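Local coordinates for acyl-coenzyme A oxidase 1 (Yarrowia lipolytica, PDB 5Y9D), which catalyses the FAD-dependent oxidation of acyl-CoA to (2E)-enoyl-CoA with release of hydrogen peroxide, in peroxisomal fatty acid beta-oxidation, at residues A418-F423 with I567-H572; V469-M474 with Q560-A565; D539-L544 with E555-Q560. All blocks are in the same frame, centred on the assembly; numbering follows the deposited sequence.

Contact 1: A418-F423 with I567-H572; sequences AGMKAF and IHTRQH
Thr569 stands against the ring of Phe423, crossing it obliquely with its hydroxyl and its methyl group both near the same side of the ring. Its OG1 lies 3.4 Å from Phe423 CD2, while Thr569 CG2 is 3.8 Å from that CD2 and reaches on to the CB of the phenylalanine. The threonine methyl is anti to its backbone N and OG1 anti to the carbonyl carbon (chi1 -61°), which leaves the hydroxyl able to bond to Ala565 O one turn earlier in its own helix. Met420 bends at chi2 and chi3 and brings its methyl CE to the edge of the His572 imidazole, in the plane of the ring and 3.6 Å from His572 CD2; the two side chains meet at about a right angle. Segments 418-423 and 567-572, of helices 400-437 and 558-581, cross at -86°, with 9.7 Å between the local axes. The crossing joins two helices of the alpha-helical part of an acyl-CoA oxidase, and Met474 of helix 467-486 packs on Thr569 as well. The contact is one of van der Waals packing: bonded to Ala565 O, the buried Thr569 hydroxyl can lie against the Phe423 ring without a partner across the interface.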
loop_
_atom_site.group_PDB
_atom_site.type_symbol
_atom_site.label_atom_id
_atom_site.label_comp_id
_atom_site.label_asym_id
_atom_site.label_seq_id
_atom_site.Cartn_x
_atom_site.Cartn_y
_atom_site.Cartn_z
ATOM N N ALA A 418 6.235 20.876 4.085
ATOM C CA ALA A 418 5.267 20.013 4.702
ATOM C C ALA A 418 4.399 19.394 3.619
ATOM O O ALA A 418 4.181 18.177 3.584
ATOM C CB ALA A 418 4.438 20.796 5.702
ATOM N N GLY A 419 3.909 20.234 2.718
ATOM C CA GLY A 419 3.085 19.752 1.618
ATOM C C GLY A 419 3.914 18.937 0.660
ATOM O O GLY A 419 3.454 17.935 0.140
ATOM N N MET A 420 5.136 19.368 0.399
ATOM C CA MET A 420 5.996 18.599 -0.481
ATOM C C MET A 420 6.395 17.233 0.127
ATOM O O MET A 420 6.445 16.229 -0.572
ATOM C CB MET A 420 7.228 19.386 -0.857
ATOM C CG MET A 420 7.953 18.719 -2.000
ATOM S SD MET A 420 7.671 19.567 -3.545
ATOM C CE MET A 420 8.971 20.821 -3.316
ATOM N N LYS A 421 6.659 17.195 1.426
ATOM C CA LYS A 421 6.852 15.924 2.142
ATOM C C LYS A 421 5.630 15.031 1.983
ATOM O O LYS A 421 5.733 13.892 1.536
ATOM C CB LYS A 421 7.144 16.178 3.629
ATOM C CG LYS A 421 7.457 14.954 4.468
ATOM C CD LYS A 421 6.216 14.220 4.955
ATOM C CE LYS A 421 6.502 13.438 6.230
ATOM N NZ LYS A 421 5.284 12.851 6.850
ATOM N N ALA A 422 4.462 15.534 2.337
ATOM C CA ALA A 422 3.298 14.684 2.283
ATOM C C ALA A 422 3.091 14.091 0.894
ATOM O O ALA A 422 2.991 12.882 0.731
ATOM C CB ALA A 422 2.053 15.423 2.764
ATOM N N PHE A 423 3.049 14.923 -0.120
ATOM C CA PHE A 423 2.681 14.415 -1.443
ATOM C C PHE A 423 3.763 13.570 -2.056
ATOM O O PHE A 423 3.440 12.507 -2.653
ATOM C CB PHE A 423 2.233 15.537 -2.369
ATOM C CG PHE A 423 0.992 16.204 -1.881
ATOM C CD1 PHE A 423 -0.202 15.512 -1.878
ATOM C CD2 PHE A 423 1.024 17.489 -1.359
ATOM C CE1 PHE A 423 -1.361 16.103 -1.408
ATOM C CE2 PHE A 423 -0.133 18.082 -0.873
ATOM C CZ PHE A 423 -1.335 17.389 -0.893
ATOM N N ILE A 567 -3.042 20.733 -5.266
ATOM C CA ILE A 567 -2.807 21.360 -6.578
ATOM C C ILE A 567 -1.530 22.205 -6.603
ATOM O O ILE A 567 -0.803 22.177 -7.566
ATOM C CB ILE A 567 -3.933 22.287 -7.083
ATOM C CG1 ILE A 567 -5.318 21.804 -6.688
ATOM C CG2 ILE A 567 -3.880 22.396 -8.606
ATOM C CD1 ILE A 567 -5.623 20.406 -7.175
ATOM N N HIS A 568 -1.264 22.959 -5.552
ATOM C CA HIS A 568 -0.146 23.917 -5.569
ATOM C C HIS A 568 1.191 23.181 -5.532
ATOM O O HIS A 568 2.146 23.557 -6.201
ATOM C CB HIS A 568 -0.247 24.861 -4.366
ATOM C CG HIS A 568 1.052 25.504 -3.995
ATOM N ND1 HIS A 568 1.583 26.563 -4.691
ATOM C CD2 HIS A 568 1.948 25.203 -3.032
ATOM C CE1 HIS A 568 2.740 26.907 -4.157
ATOM N NE2 HIS A 568 2.989 26.092 -3.158
ATOM N N THR A 569 1.248 22.139 -4.717
ATOM C CA THR A 569 2.365 21.224 -4.716
ATOM C C THR A 569 2.564 20.631 -6.096
ATOM O O THR A 569 3.700 20.668 -6.619
ATOM C CB THR A 569 2.198 20.071 -3.704
ATOM O OG1 THR A 569 2.101 20.597 -2.376
ATOM C CG2 THR A 569 3.398 19.175 -3.754
ATOM N N ARG A 570 1.493 20.095 -6.704
ATOM C CA ARG A 570 1.685 19.482 -8.014
ATOM C C ARG A 570 2.164 20.507 -9.046
ATOM O O ARG A 570 3.037 20.192 -9.864
ATOM C CB ARG A 570 0.459 18.743 -8.519
ATOM C CG ARG A 570 0.694 18.076 -9.876
ATOM C CD ARG A 570 1.808 17.005 -9.803
ATOM N NE ARG A 570 1.237 15.722 -10.222
ATOM C CZ ARG A 570 0.909 14.719 -9.419
ATOM N NH1 ARG A 570 1.159 14.748 -8.124
ATOM N NH2 ARG A 570 0.344 13.647 -9.945
ATOM N N GLN A 571 1.615 21.727 -8.968
ATOM C CA GLN A 571 2.035 22.868 -9.801
ATOM C C GLN A 571 3.495 23.267 -9.528
ATOM O O GLN A 571 4.240 23.620 -10.436
ATOM C CB GLN A 571 1.060 24.058 -9.592
ATOM C CG GLN A 571 1.433 25.373 -10.269
ATOM C CD GLN A 571 2.498 26.143 -9.510
ATOM O OE1 GLN A 571 2.580 26.081 -8.274
ATOM N NE2 GLN A 571 3.355 26.820 -10.238
ATOM N N HIS A 572 3.911 23.215 -8.280
ATOM C CA HIS A 572 5.292 23.499 -7.955
ATOM C C HIS A 572 6.280 22.520 -8.601
ATOM O O HIS A 572 7.370 22.920 -9.076
ATOM C CB HIS A 572 5.484 23.461 -6.455
ATOM C CG HIS A 572 6.749 24.106 -5.996
ATOM N ND1 HIS A 572 7.029 25.432 -6.230
ATOM C CD2 HIS A 572 7.791 23.622 -5.285
ATOM C CE1 HIS A 572 8.199 25.736 -5.699
ATOM N NE2 HIS A 572 8.678 24.656 -5.113
#

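Contact 2: V469-M474 with Q560-A565; sequences VLCLSM and QRFQCA. With FAD (flavin-adenine dinucleotide), chain C.
With CG anti to the carbonyl carbon (chi1 -82°) and a bend at chi3 (-61°), the Arg561 chain lays its guanidinium against Leu472, whose own CG is likewise anti to the carbonyl carbon. This is a near-perpendicular helix crossing in the all-helical C-terminal part of the acyl-CoA oxidase fold: segments 469-474 and 560-565, on helices 467-486 and 558-581, cross at 84°, their local axes only 7.6 Å apart. Leu472 covers one face of the guanidinium, its CB offset toward the rim and its CD2 3.7 Å from Arg561 NH2. Arg561 NH1 comes within 3.1 Å of Leu472 O, and NH2 is bonded to Ser558 OG, which fixes the far end of the group. Beside this pair Cys471 makes an oblique sulfur-aromatic contact, its SG 5.0 Å from the centroid of the Phe562 ring, while its CB sits 3.8 Å from Phe562 CD1. Ala565, small enough for the close approach, packs its CB on Cys471 O and on the sulfur of Met474. Tyr356 of the second subunit packs on both Leu472 and Phe562. Helix 467-486 also borders the cofactor: Val469 CG2 is 3.8 Å from N7A of the FAD adenine, and Leu472 CD1 lies 3.9 Å from its N1A.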
loop_
_atom_site.group_PDB
_atom_site.type_symbol
_atom_site.label_atom_id
_atom_site.label_comp_id
_atom_site.label_asym_id
_atom_site.label_seq_id
_atom_site.Cartn_x
_atom_site.Cartn_y
_atom_site.Cartn_z
ATOM N N VAL A 469 -2.424 15.990 8.107
ATOM C CA VAL A 469 -2.234 17.147 8.956
ATOM C C VAL A 469 -1.189 18.126 8.394
ATOM O O VAL A 469 -1.330 19.327 8.533
ATOM C CB VAL A 469 -1.807 16.689 10.376
ATOM C CG1 VAL A 469 -1.159 17.834 11.188
ATOM C CG2 VAL A 469 -3.009 16.102 11.098
ATOM N N LEU A 470 -0.114 17.606 7.808
ATOM C CA LEU A 470 0.822 18.448 7.079
ATOM C C LEU A 470 0.143 19.168 5.916
ATOM O O LEU A 470 0.406 20.353 5.714
ATOM C CB LEU A 470 2.048 17.670 6.606
ATOM C CG LEU A 470 2.995 17.167 7.702
ATOM C CD1 LEU A 470 4.247 16.560 7.074
ATOM C CD2 LEU A 470 3.385 18.272 8.664
ATOM N N CYS A 471 -0.739 18.488 5.189
ATOM C CA CYS A 471 -1.521 19.131 4.120
ATOM C C CYS A 471 -2.377 20.270 4.669
ATOM O O CYS A 471 -2.448 21.339 4.058
ATOM C CB CYS A 471 -2.432 18.138 3.406
ATOM S SG CYS A 471 -1.492 16.862 2.565
ATOM N N LEU A 472 -3.020 20.039 5.810
ATOM C CA LEU A 472 -3.789 21.083 6.472
ATOM C C LEU A 472 -2.933 22.265 6.835
ATOM O O LEU A 472 -3.376 23.381 6.681
ATOM C CB LEU A 472 -4.470 20.591 7.741
ATOM C CG LEU A 472 -5.553 19.541 7.563
ATOM C CD1 LEU A 472 -6.171 19.219 8.931
ATOM C CD2 LEU A 472 -6.624 20.021 6.597
ATOM N N SER A 473 -1.723 22.036 7.322
ATOM C CA SER A 473 -0.779 23.147 7.602
ATOM C C SER A 473 -0.387 23.934 6.352
ATOM O O SER A 473 -0.271 25.163 6.392
ATOM C CB SER A 473 0.498 22.658 8.289
ATOM O OG SER A 473 0.200 21.654 9.235
ATOM N N MET A 474 -0.145 23.247 5.246
ATOM C CA MET A 474 0.209 23.983 4.046
ATOM C C MET A 474 -1.012 24.769 3.533
ATOM O O MET A 474 -0.919 25.950 3.253
ATOM C CB MET A 474 0.765 23.073 2.965
ATOM C CG MET A 474 1.336 23.860 1.795
ATOM S SD MET A 474 1.403 22.874 0.305
ATOM C CE MET A 474 3.163 22.990 -0.017
ATOM N N GLN A 560 -10.961 21.935 2.002
ATOM C CA GLN A 560 -10.463 22.953 1.091
ATOM C C GLN A 560 -8.959 23.149 1.188
ATOM O O GLN A 560 -8.299 23.349 0.191
ATOM C CB GLN A 560 -11.188 24.278 1.323
ATOM C CG GLN A 560 -12.605 24.317 0.791
ATOM C CD GLN A 560 -13.611 23.707 1.743
ATOM O OE1 GLN A 560 -13.274 23.301 2.844
ATOM N NE2 GLN A 560 -14.855 23.640 1.316
ATOM N N ARG A 561 -8.430 23.113 2.401
ATOM C CA ARG A 561 -7.005 23.265 2.609
ATOM C C ARG A 561 -6.221 22.135 1.965
ATOM O O ARG A 561 -5.171 22.363 1.402
ATOM C CB ARG A 561 -6.676 23.373 4.094
ATOM C CG ARG A 561 -6.871 24.762 4.664
ATOM C CD ARG A 561 -6.418 24.844 6.103
ATOM N NE ARG A 561 -7.170 23.947 6.961
ATOM C CZ ARG A 561 -6.787 23.576 8.175
ATOM N NH1 ARG A 561 -5.656 24.021 8.677
ATOM N NH2 ARG A 561 -7.538 22.761 8.887
ATOM N N PHE A 562 -6.736 20.919 2.061
ATOM C CA PHE A 562 -6.148 19.764 1.392
ATOM C C PHE A 562 -6.082 19.994 -0.107
ATOM O O PHE A 562 -5.017 19.899 -0.698
ATOM C CB PHE A 562 -6.915 18.459 1.679
ATOM C CG PHE A 562 -6.381 17.263 0.925
ATOM C CD1 PHE A 562 -5.301 16.527 1.419
ATOM C CD2 PHE A 562 -6.932 16.885 -0.282
ATOM C CE1 PHE A 562 -4.806 15.423 0.717
ATOM C CE2 PHE A 562 -6.442 15.797 -0.989
ATOM C CZ PHE A 562 -5.379 15.072 -0.499
ATOM N N GLN A 563 -7.216 20.305 -0.713
ATOM C CA GLN A 563 -7.241 20.564 -2.153
ATOM C C GLN A 563 -6.161 21.529 -2.597
ATOM O O GLN A 563 -5.478 21.285 -3.597
ATOM C CB GLN A 563 -8.594 21.072 -2.585
ATOM C CG GLN A 563 -9.554 19.950 -2.946
ATOM C CD GLN A 563 -9.237 19.377 -4.320
ATOM O OE1 GLN A 563 -8.154 18.804 -4.544
ATOM N NE2 GLN A 563 -10.164 19.548 -5.256
ATOM N N CYS A 564 -5.953 22.588 -1.828
ATOM C CA CYS A 564 -5.034 23.622 -2.242
ATOM C C CYS A 564 -3.593 23.161 -2.154
ATOM O O CYS A 564 -2.782 23.430 -3.039
ATOM C CB CYS A 564 -5.269 24.884 -1.407
ATOM S SG CYS A 564 -6.952 25.529 -1.612
ATOM N N ALA A 565 -3.286 22.442 -1.083
ATOM C CA ALA A 565 -1.965 21.902 -0.885
ATOM C C ALA A 565 -1.670 21.033 -2.058
ATOM O O ALA A 565 -0.603 21.107 -2.648
ATOM C CB ALA A 565 -1.908 21.085 0.394
HETATM P PA FAD C . -2.741 11.553 15.413
HETATM O O1A FAD C . -3.362 10.934 16.587
HETATM O O2A FAD C . -2.312 12.955 15.421
HETATM O O5B FAD C . -3.719 11.360 14.205
HETATM C C5B FAD C . -4.537 10.223 14.005
HETATM C C4B FAD C . -5.351 10.388 12.732
HETATM O O4B FAD C . -6.261 11.463 12.878
HETATM C C3B FAD C . -4.480 10.737 11.552
HETATM O O3B FAD C . -4.915 10.018 10.417
HETATM C C2B FAD C . -4.720 12.193 11.291
HETATM O O2B FAD C . -4.671 12.446 9.904
HETATM C C1B FAD C . -6.099 12.422 11.853
HETATM N N9A FAD C . -6.165 13.778 12.407
HETATM C C8A FAD C . -5.473 14.235 13.443
HETATM N N7A FAD C . -5.761 15.515 13.679
HETATM C C5A FAD C . -6.659 15.901 12.776
HETATM C C6A FAD C . -7.393 17.140 12.449
HETATM N N6A FAD C . -7.226 18.260 13.159
HETATM N N1A FAD C . -8.239 17.110 11.423
HETATM C C2A FAD C . -8.420 16.013 10.710
HETATM N N3A FAD C . -7.795 14.864 10.937
HETATM C C4A FAD C . -6.917 14.747 11.938
HETATM N N1 FAD C . 7.981 10.100 17.367
HETATM C C2 FAD C . 9.054 10.609 17.968
HETATM O O2 FAD C . 8.921 11.619 18.645
HETATM N N3 FAD C . 10.257 10.064 17.867
HETATM C C4 FAD C . 10.483 8.979 17.155
HETATM O O4 FAD C . 11.597 8.487 17.075
HETATM C C4X FAD C . 9.361 8.360 16.460
HETATM N N5 FAD C . 9.522 7.269 15.729
HETATM C C5X FAD C . 8.484 6.720 15.119
HETATM C C6 FAD C . 8.686 5.581 14.395
HETATM C C7 FAD C . 7.643 4.987 13.758
HETATM C C7M FAD C . 7.906 3.753 12.950
HETATM C C8 FAD C . 6.296 5.588 13.854
HETATM C C8M FAD C . 5.116 4.980 13.170
HETATM C C9 FAD C . 6.093 6.728 14.581
HETATM C C9A FAD C . 7.141 7.312 15.227
HETATM N N10 FAD C . 6.952 8.467 15.981
HETATM C C10 FAD C . 8.060 9.005 16.614
HETATM C "C1'" FAD C . 5.641 9.088 16.122
HETATM C "C2'" FAD C . 5.124 9.679 14.822
HETATM O "O2'" FAD C . 5.716 10.937 14.578
HETATM C "C3'" FAD C . 3.624 9.820 14.917
HETATM O "O3'" FAD C . 3.061 8.609 14.458
HETATM C "C4'" FAD C . 3.067 10.912 14.040
HETATM O "O4'" FAD C . 3.424 12.187 14.556
HETATM C "C5'" FAD C . 1.555 10.794 13.950
HETATM O "O5'" FAD C . 0.991 11.058 15.211
HETATM P P FAD C . -0.255 10.299 15.792
HETATM O O1P FAD C . -0.145 8.874 15.562
HETATM O O2P FAD C . -0.382 10.826 17.152
HETATM O O3P FAD C . -1.488 10.734 14.919
#

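Contact 3: D539-L544 with E555-Q560; sequences DKYQEL and EELSQQ
Leu557 points its CB at helix 519-544, and beyond CG its two methyls divide, though both touch Leu544 CD1. CD1 meets Leu544 CD1 at 3.7 Å, the two leucines reaching toward each other tip to tip, and also lies 4.0 Å from Lys540 CB. CD2 settles on the backbone of the helix: it is 3.6 Å from Tyr541 CA and touches Tyr541 CB, coming to the edge of the phenol ring near its plane. Leu557 occupies the one-residue break between helices 550-556 and 558-581, the first residue to leave the former and the N-cap position of the latter, so its buried side chain packs back on the preceding helix 519-544. Replacing it with an alanine would probably leave Leu544 CD1 and the Tyr541 backbone without their apolar partner and open a gap between this helix and the turn. Leu544, with CG anti to its carbonyl carbon (chi1 -74°), sends its CD1 to within 4.1 Å of Glu556 CB, on the solvent-exposed side. Tyr541 has its CG anti to the backbone N (chi1 170°), which carries the ring away from the turn to stack with Phe554 and to pack on Val479 and Leu483 of helix 467-486.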
loop_
_atom_site.group_PDB
_atom_site.type_symbol
_atom_site.label_atom_id
_atom_site.label_comp_id
_atom_site.label_asym_id
_atom_site.label_seq_id
_atom_site.Cartn_x
_atom_site.Cartn_y
_atom_site.Cartn_z
ATOM N N ASP A 539 -11.436 33.313 0.173
ATOM C CA ASP A 539 -12.745 33.945 0.232
ATOM C C ASP A 539 -13.631 33.380 1.344
ATOM O O ASP A 539 -14.141 34.149 2.149
ATOM C CB ASP A 539 -13.471 33.841 -1.120
ATOM C CG ASP A 539 -14.434 34.982 -1.348
ATOM O OD1 ASP A 539 -13.960 36.137 -1.453
ATOM O OD2 ASP A 539 -15.654 34.721 -1.419
ATOM N N LYS A 540 -13.825 32.058 1.381
ATOM C CA LYS A 540 -14.656 31.451 2.420
ATOM C C LYS A 540 -14.117 31.787 3.804
ATOM O O LYS A 540 -14.884 31.994 4.741
ATOM C CB LYS A 540 -14.750 29.936 2.266
ATOM C CG LYS A 540 -15.509 29.444 1.036
ATOM C CD LYS A 540 -17.025 29.528 1.200
ATOM C CE LYS A 540 -17.737 28.404 0.446
ATOM N NZ LYS A 540 -19.198 28.374 0.749
ATOM N N TYR A 541 -12.802 31.852 3.934
ATOM C CA TYR A 541 -12.168 32.082 5.235
ATOM C C TYR A 541 -12.535 33.443 5.752
ATOM O O TYR A 541 -12.950 33.569 6.885
ATOM C CB TYR A 541 -10.642 31.913 5.146
ATOM C CG TYR A 541 -9.843 32.359 6.356
ATOM C CD1 TYR A 541 -9.627 31.513 7.450
ATOM C CD2 TYR A 541 -9.257 33.611 6.387
ATOM C CE1 TYR A 541 -8.866 31.927 8.548
ATOM C CE2 TYR A 541 -8.494 34.022 7.467
ATOM C CZ TYR A 541 -8.313 33.188 8.538
ATOM O OH TYR A 541 -7.559 33.664 9.568
ATOM N N GLN A 542 -12.397 34.455 4.906
ATOM C CA GLN A 542 -12.779 35.837 5.254
ATOM C C GLN A 542 -14.217 35.925 5.804
ATOM O O GLN A 542 -14.439 36.495 6.877
ATOM C CB GLN A 542 -12.654 36.716 4.025
ATOM C CG GLN A 542 -11.231 36.909 3.538
ATOM C CD GLN A 542 -11.175 37.300 2.075
ATOM O OE1 GLN A 542 -11.744 36.632 1.207
ATOM N NE2 GLN A 542 -10.481 38.389 1.794
ATOM N N GLU A 543 -15.166 35.333 5.071
ATOM C CA GLU A 543 -16.562 35.217 5.506
ATOM C C GLU A 543 -16.671 34.532 6.864
ATOM O O GLU A 543 -17.491 34.916 7.680
ATOM C CB GLU A 543 -17.401 34.391 4.522
ATOM C CG GLU A 543 -17.534 34.921 3.101
ATOM C CD GLU A 543 -17.616 33.775 2.088
ATOM O OE1 GLU A 543 -18.564 32.953 2.184
ATOM O OE2 GLU A 543 -16.719 33.676 1.207
ATOM N N LEU A 544 -15.865 33.499 7.090
ATOM C CA LEU A 544 -15.945 32.739 8.335
ATOM C C LEU A 544 -15.379 33.485 9.528
ATOM O O LEU A 544 -15.969 33.454 10.599
ATOM C CB LEU A 544 -15.273 31.384 8.187
ATOM C CG LEU A 544 -16.119 30.424 7.356
ATOM C CD1 LEU A 544 -15.309 29.220 6.879
ATOM C CD2 LEU A 544 -17.348 29.970 8.131
ATOM N N GLU A 555 -10.408 24.703 10.397
ATOM C CA GLU A 555 -11.078 23.392 10.549
ATOM C C GLU A 555 -12.354 23.277 9.679
ATOM O O GLU A 555 -12.611 22.221 9.088
ATOM C CB GLU A 555 -11.426 23.093 12.020
ATOM C CG GLU A 555 -11.976 21.678 12.259
ATOM C CD GLU A 555 -12.933 21.569 13.453
ATOM O OE1 GLU A 555 -12.602 22.087 14.555
ATOM O OE2 GLU A 555 -14.017 20.939 13.288
ATOM N N GLU A 556 -13.148 24.342 9.582
ATOM C CA GLU A 556 -14.307 24.302 8.674
ATOM C C GLU A 556 -13.827 24.084 7.250
ATOM O O GLU A 556 -14.468 23.360 6.485
ATOM C CB GLU A 556 -15.223 25.548 8.782
ATOM C CG GLU A 556 -16.527 25.307 9.556
ATOM C CD GLU A 556 -17.498 24.348 8.860
ATOM O OE1 GLU A 556 -17.881 24.586 7.689
ATOM O OE2 GLU A 556 -17.911 23.351 9.485
ATOM N N LEU A 557 -12.669 24.670 6.945
ATOM C CA LEU A 557 -12.032 24.637 5.613
ATOM C C LEU A 557 -11.007 23.505 5.404
ATOM O O LEU A 557 -10.311 23.473 4.394
ATOM C CB LEU A 557 -11.378 26.019 5.315
ATOM C CG LEU A 557 -12.204 27.091 4.566
ATOM C CD1 LEU A 557 -13.704 26.797 4.551
ATOM C CD2 LEU A 557 -11.932 28.482 5.135
ATOM N N SER A 558 -11.053 22.491 6.251
ATOM C CA SER A 558 -10.060 21.436 6.195
ATOM C C SER A 558 -10.016 20.740 4.844
ATOM O O SER A 558 -8.949 20.555 4.297
ATOM C CB SER A 558 -10.384 20.382 7.247
ATOM O OG SER A 558 -9.830 20.713 8.488
ATOM N N GLN A 559 -11.160 20.391 4.279
ATOM C CA GLN A 559 -11.175 19.743 2.975
ATOM C C GLN A 559 -10.624 20.661 1.899
ATOM O O GLN A 559 -9.948 20.222 0.989
ATOM C CB GLN A 559 -12.568 19.257 2.605
ATOM C CG GLN A 559 -12.677 18.698 1.198
ATOM C CD GLN A 559 -12.112 17.297 1.059
ATOM O OE1 GLN A 559 -11.449 16.784 1.956
ATOM N NE2 GLN A 559 -12.371 16.670 -0.078
ATOM N N GLN A 560 -10.961 21.935 2.002
ATOM C CA GLN A 560 -10.463 22.953 1.091
ATOM C C GLN A 560 -8.959 23.149 1.188
ATOM O O GLN A 560 -8.299 23.349 0.191
ATOM C CB GLN A 560 -11.188 24.278 1.323
ATOM C CG GLN A 560 -12.605 24.317 0.791
ATOM C CD GLN A 560 -13.611 23.707 1.743
ATOM O OE1 GLN A 560 -13.274 23.301 2.844
ATOM N NE2 GLN A 560 -14.855 23.640 1.316
#

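How the contacts relate
All three contacts involve helix 558-581 or the turn leading into it: the turn meets helix 519-544 in contact 3, and the helix then meets 467-486 in contact 2 and 400-437 in contact 1. Along the sequence contact 3 is innermost and contact 1 outermost. Contacts 1 and 2, with centres about 9 Å apart, touch, Phe423 CZ reaching Cys471 SG at 3.5 Å; contacts 2 and 3, centres about 12 Å apart, share Gln560 and also touch; 1 and 3 do not. One helix ties the C-alpha1 family region to the C-terminal one, running from the surface to the buried interior, with contact 2 bordering the FAD adenine and contacts 2 and 3 meeting the second subunit.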